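Local coordinates for MSM0271 protein (Mycobacterium smegmatis, PDB 5SUH) that probably forms part of the protein shell of the RMM bacterial microcompartment, as a trimeric building block that stacks into a double ring, at residues A[167-175]-A[213-223]. Residues are numbered along the deposited sequence; the frame is centred on the assembly and turned at random.
Sequences PGQSLLVYE and GGSTDEVTVAR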
ATOM      1  N   PRO A 167      -1.700  25.982 -10.453  1.00 45.65           N
ATOM      2  CA  PRO A 167      -2.482  26.436 -11.625  1.00 45.80           C
ATOM      3  C   PRO A 167      -1.864  27.692 -12.229  1.00 52.51           C
ATOM      4  O   PRO A 167      -1.450  28.551 -11.452  1.00 59.43           O
ATOM      5  CB  PRO A 167      -3.877  26.726 -11.049  1.00 40.65           C
ATOM      6  CG  PRO A 167      -3.955  25.927  -9.761  1.00 47.84           C
ATOM      7  CD  PRO A 167      -2.514  25.903  -9.225  1.00 49.44           C
ATOM      8  N   GLY A 168      -1.725  27.778 -13.553  1.00 51.12           N
ATOM      9  CA  GLY A 168      -1.133  28.969 -14.148  1.00 50.46           C
ATOM     10  C   GLY A 168       0.296  28.784 -14.624  1.00 52.91           C
ATOM     11  O   GLY A 168       0.813  29.541 -15.450  1.00 57.00           O
ATOM     12  N   GLN A 169       0.963  27.792 -14.055  1.00 48.52           N
ATOM     13  CA  GLN A 169       2.298  27.464 -14.492  1.00 45.06           C
ATOM     14  C   GLN A 169       2.252  26.731 -15.857  1.00 57.37           C
ATOM     15  O   GLN A 169       1.212  26.152 -16.246  1.00 46.29           O
ATOM     16  CB  GLN A 169       2.987  26.598 -13.447  1.00 46.76           C
ATOM     17  CG  GLN A 169       3.407  27.325 -12.158  1.00 44.28           C
ATOM     18  CD  GLN A 169       4.309  26.431 -11.309  1.00 63.18           C
ATOM     19  OE1 GLN A 169       3.872  25.434 -10.711  1.00 63.67           O
ATOM     20  NE2 GLN A 169       5.598  26.759 -11.302  1.00 59.12           N
ATOM     21  N   SER A 170       3.378  26.742 -16.571  1.00 36.24           N
ATOM     22  CA  SER A 170       3.481  25.973 -17.796  1.00 38.24           C
ATOM     23  C   SER A 170       4.078  24.587 -17.483  1.00 46.99           C
ATOM     24  O   SER A 170       4.935  24.434 -16.605  1.00 46.57           O
ATOM     25  CB  SER A 170       4.331  26.713 -18.828  1.00 42.70           C
ATOM     26  OG  SER A 170       3.685  27.900 -19.244  1.00 53.11           O
ATOM     27  N   LEU A 171       3.610  23.575 -18.194  1.00 41.28           N
ATOM     28  CA  LEU A 171       4.050  22.206 -17.953  1.00 36.13           C
ATOM     29  C   LEU A 171       4.751  21.584 -19.174  1.00 46.70           C
ATOM     30  O   LEU A 171       4.194  21.582 -20.278  1.00 42.76           O
ATOM     31  CB  LEU A 171       2.854  21.351 -17.565  1.00 39.42           C
ATOM     32  CG  LEU A 171       3.064  19.849 -17.507  1.00 40.87           C
ATOM     33  CD1 LEU A 171       3.980  19.522 -16.324  1.00 41.82           C
ATOM     34  CD2 LEU A 171       1.703  19.166 -17.411  1.00 36.04           C
ATOM     35  N   LEU A 172       5.970  21.075 -18.976  1.00 43.25           N
ATOM     36  CA  LEU A 172       6.647  20.303 -20.021  1.00 44.26           C
ATOM     37  C   LEU A 172       6.566  18.810 -19.741  1.00 49.51           C
ATOM     38  O   LEU A 172       6.913  18.361 -18.637  1.00 48.12           O
ATOM     39  CB  LEU A 172       8.110  20.704 -20.124  1.00 46.19           C
ATOM     40  CG  LEU A 172       9.048  19.741 -20.850  1.00 39.40           C
ATOM     41  CD1 LEU A 172       8.734  19.634 -22.346  1.00 44.81           C
ATOM     42  CD2 LEU A 172      10.481  20.173 -20.613  1.00 40.68           C
ATOM     43  N   VAL A 173       6.108  18.038 -20.721  1.00 40.63           N
ATOM     44  CA  VAL A 173       6.147  16.581 -20.577  1.00 39.33           C
ATOM     45  C   VAL A 173       7.087  16.053 -21.652  1.00 47.26           C
ATOM     46  O   VAL A 173       7.101  16.567 -22.778  1.00 44.85           O
ATOM     47  CB  VAL A 173       4.736  15.893 -20.685  1.00 46.21           C
ATOM     48  CG1 VAL A 173       3.872  16.173 -19.443  1.00 36.14           C
ATOM     49  CG2 VAL A 173       4.001  16.309 -21.959  1.00 48.31           C
ATOM     50  N   TYR A 174       7.890  15.051 -21.294  1.00 47.19           N
ATOM     51  CA  TYR A 174       8.884  14.486 -22.206  1.00 42.07           C
ATOM     52  C   TYR A 174       8.985  12.971 -22.008  1.00 50.03           C
ATOM     53  O   TYR A 174       9.255  12.477 -20.890  1.00 45.75           O
ATOM     54  CB  TYR A 174      10.250  15.121 -21.965  1.00 44.93           C
ATOM     55  CG  TYR A 174      11.110  15.288 -23.188  1.00 41.48           C
ATOM     56  CD1 TYR A 174      11.497  16.560 -23.611  1.00 45.70           C
ATOM     57  CD2 TYR A 174      11.568  14.181 -23.912  1.00 41.07           C
ATOM     58  CE1 TYR A 174      12.306  16.731 -24.740  1.00 41.87           C
ATOM     59  CE2 TYR A 174      12.367  14.346 -25.035  1.00 46.95           C
ATOM     60  CZ  TYR A 174      12.738  15.632 -25.438  1.00 46.87           C
ATOM     61  OH  TYR A 174      13.534  15.828 -26.551  1.00 57.53           O
ATOM     62  N   GLU A 175       8.767  12.234 -23.085  1.00 37.85           N
ATOM     63  CA  GLU A 175       8.777  10.791 -23.008  1.00 44.66           C
ATOM     64  C   GLU A 175       9.836  10.195 -23.942  1.00 49.37           C
ATOM     65  O   GLU A 175       9.928  10.581 -25.111  1.00 54.22           O
ATOM     66  CB  GLU A 175       7.376  10.235 -23.339  1.00 39.10           C
ATOM     67  CG  GLU A 175       7.241   8.728 -23.059  1.00 46.36           C
ATOM     68  CD  GLU A 175       5.822   8.187 -23.216  1.00 57.59           C
ATOM     69  OE1 GLU A 175       4.951   8.867 -23.809  1.00 61.64           O
ATOM     70  OE2 GLU A 175       5.574   7.070 -22.724  1.00 60.16           O
ATOM     71  N   GLY A 213       7.643  21.813 -14.354  1.00 46.09           N
ATOM     72  CA  GLY A 213       6.834  23.020 -14.265  1.00 43.26           C
ATOM     73  C   GLY A 213       7.683  24.274 -14.147  1.00 46.08           C
ATOM     74  O   GLY A 213       8.806  24.219 -13.649  1.00 47.46           O
ATOM     75  N   GLY A 214       7.176  25.395 -14.651  1.00 47.06           N
ATOM     76  CA  GLY A 214       7.884  26.667 -14.552  1.00 46.09           C
ATOM     77  C   GLY A 214       7.246  27.730 -15.424  1.00 43.90           C
ATOM     78  O   GLY A 214       6.119  27.524 -15.935  1.00 41.13           O
ATOM     79  N   SER A 215       7.971  28.825 -15.669  1.00 41.31           N
ATOM     80  CA  SER A 215       7.486  29.834 -16.622  1.00 36.71           C
ATOM     81  C   SER A 215       7.652  29.248 -18.021  1.00 46.23           C
ATOM     82  O   SER A 215       8.491  28.351 -18.228  1.00 46.74           O
ATOM     83  CB  SER A 215       8.265  31.126 -16.497  1.00 42.04           C
ATOM     84  OG  SER A 215       9.585  30.963 -17.003  1.00 50.85           O
ATOM     85  N   THR A 216       6.918  29.771 -18.994  1.00 40.45           N
ATOM     86  CA  THR A 216       7.022  29.212 -20.342  1.00 46.62           C
ATOM     87  C   THR A 216       8.434  29.295 -20.900  1.00 47.92           C
ATOM     88  O   THR A 216       8.848  28.421 -21.682  1.00 52.00           O
ATOM     89  CB  THR A 216       6.063  29.888 -21.338  1.00 46.47           C
ATOM     90  OG1 THR A 216       4.724  29.751 -20.846  1.00 40.76           O
ATOM     91  CG2 THR A 216       6.165  29.234 -22.777  1.00 36.15           C
ATOM     92  N   ASP A 217       9.215  30.269 -20.445  1.00 45.98           N
ATOM     93  CA  ASP A 217      10.572  30.371 -20.957  1.00 46.45           C
ATOM     94  C   ASP A 217      11.499  29.361 -20.266  1.00 39.23           C
ATOM     95  O   ASP A 217      12.242  28.692 -20.963  1.00 42.41           O
ATOM     96  CB  ASP A 217      11.084  31.798 -20.786  1.00 49.28           C
ATOM     97  CG  ASP A 217      10.378  32.754 -21.713  1.00 64.27           C
ATOM     98  OD1 ASP A 217       9.789  32.266 -22.719  1.00 73.57           O
ATOM     99  OD2 ASP A 217      10.347  33.966 -21.407  1.00 57.84           O
ATOM    100  N   GLU A 218      11.366  29.146 -18.952  1.00 43.95           N
ATOM    101  CA  GLU A 218      12.130  28.086 -18.261  1.00 41.99           C
ATOM    102  C   GLU A 218      11.868  26.683 -18.890  1.00 48.86           C
ATOM    103  O   GLU A 218      12.828  25.972 -19.208  1.00 47.40           O
ATOM    104  CB  GLU A 218      11.774  28.034 -16.764  1.00 44.94           C
ATOM    105  CG  GLU A 218      12.402  29.103 -15.896  1.00 69.72           C
ATOM    106  CD  GLU A 218      11.851  29.122 -14.451  1.00 70.16           C
ATOM    107  OE1 GLU A 218      10.669  28.709 -14.244  1.00 52.14           O
ATOM    108  OE2 GLU A 218      12.623  29.545 -13.536  1.00 66.29           O
ATOM    109  N   VAL A 219      10.601  26.316 -19.152  1.00 38.22           N
ATOM    110  CA  VAL A 219      10.315  24.978 -19.651  1.00 35.10           C
ATOM    111  C   VAL A 219      10.723  24.831 -21.117  1.00 41.00           C
ATOM    112  O   VAL A 219      11.031  23.720 -21.549  1.00 49.43           O
ATOM    113  CB  VAL A 219       8.808  24.576 -19.486  1.00 43.33           C
ATOM    114  CG1 VAL A 219       8.422  24.530 -18.022  1.00 39.70           C
ATOM    115  CG2 VAL A 219       7.855  25.488 -20.262  1.00 38.70           C
ATOM    116  N   THR A 220      10.736  25.942 -21.873  1.00 40.03           N
ATOM    117  CA  THR A 220      11.189  25.940 -23.267  1.00 36.20           C
ATOM    118  C   THR A 220      12.715  25.808 -23.351  1.00 43.45           C
ATOM    119  O   THR A 220      13.239  25.100 -24.215  1.00 42.49           O
ATOM    120  CB  THR A 220      10.738  27.202 -24.010  1.00 49.27           C
ATOM    121  OG1 THR A 220       9.314  27.223 -24.078  1.00 54.59           O
ATOM    122  CG2 THR A 220      11.286  27.248 -25.426  1.00 37.30           C
ATOM    123  N   VAL A 221      13.426  26.478 -22.449  1.00 44.28           N
ATOM    124  CA  VAL A 221      14.875  26.352 -22.383  1.00 45.64           C
ATOM    125  C   VAL A 221      15.289  24.923 -22.019  1.00 49.50           C
ATOM    126  O   VAL A 221      16.255  24.383 -22.580  1.00 52.96           O
ATOM    127  CB  VAL A 221      15.455  27.355 -21.380  1.00 44.90           C
ATOM    128  CG1 VAL A 221      16.947  27.079 -21.072  1.00 41.46           C
ATOM    129  CG2 VAL A 221      15.302  28.744 -21.938  1.00 42.12           C
ATOM    130  N   ALA A 222      14.551  24.305 -21.099  1.00 45.74           N
ATOM    131  CA  ALA A 222      14.854  22.925 -20.690  1.00 41.66           C
ATOM    132  C   ALA A 222      14.579  21.945 -21.823  1.00 46.04           C
ATOM    133  O   ALA A 222      15.431  21.110 -22.129  1.00 50.86           O
ATOM    134  CB  ALA A 222      14.088  22.554 -19.477  1.00 43.13           C
ATOM    135  N   ARG A 223      13.430  22.078 -22.490  1.00 46.13           N
ATOM    136  CA  ARG A 223      13.116  21.146 -23.572  1.00 53.84           C
ATOM    137  C   ARG A 223      14.174  21.176 -24.701  1.00 54.01           C
ATOM    138  O   ARG A 223      14.610  20.112 -25.181  1.00 48.10           O
ATOM    139  CB  ARG A 223      11.750  21.432 -24.184  1.00 54.71           C
ATOM    140  CG  ARG A 223      11.453  20.478 -25.358  1.00 53.65           C
ATOM    141  CD  ARG A 223      10.461  21.045 -26.307  1.00 42.59           C
ATOM    142  NE  ARG A 223      11.026  22.272 -26.877  1.00 48.58           N
ATOM    143  CZ  ARG A 223      10.318  23.200 -27.526  1.00 52.52           C
ATOM    144  NH1 ARG A 223      10.931  24.282 -27.985  1.00 43.95           N
ATOM    145  NH2 ARG A 223       8.996  23.075 -27.683  1.00 50.91           N
TER
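Ser170 and Gly214 form an antiparallel hydrogen-bonded pair. Ser170 N donates to Gly214 O at 2.9 Å, and Gly214 N returns a bond to Ser170 O at 3.1 Å. Ser170 O also takes a CA-H...O contact from CA of Gly213, 3.3 Å away. Beyond the end of strand 208-214 the Ser170 side chain reaches the first turn of the helix. Its OG lies beside the backbone N (chi1 -66°) and meets Thr216 OG1 tip to tip in a hydrogen bond of 2.7 Å.

Further along, strand 170-175 packs along helix 216-223, with 15° between their directions. Leu172 points toward the helix and sits against Val219, CB to CB at 4.0 Å. With CG of Leu172 anti to the backbone N (chi1 162°), both methyls are carried onto the helix: CD1 touches CB of Arg223, and CD2 lies 3.7 Å from Val219 O. Tyr174 follows on the same face. CG of Arg223 comes to the edge of its ring, near the ring plane, 3.9 Å from CE1. The Tyr174 hydroxyl bonds to Thr227, one helical turn beyond Arg223.

The helix start is held by a capping box. Ser215 OG accepts from Glu218 N, and Glu218 OE1 accepts from Ser215 N on the anti side of the carboxylate, somewhat out of its plane. This fixes the turn that carries the chain from Gly214 into the helix. Strand 138-145 adds to the same surface, with Ile144 touching Val219 and Arg223.

Strand 170-177 is an inner strand of a four-stranded antiparallel sheet, bonded to strand 208-214, whose chain turns directly into the helix that packs on it. This strand-to-helix packing belongs to the alpha+beta fold of the second circularly permuted BMC domain.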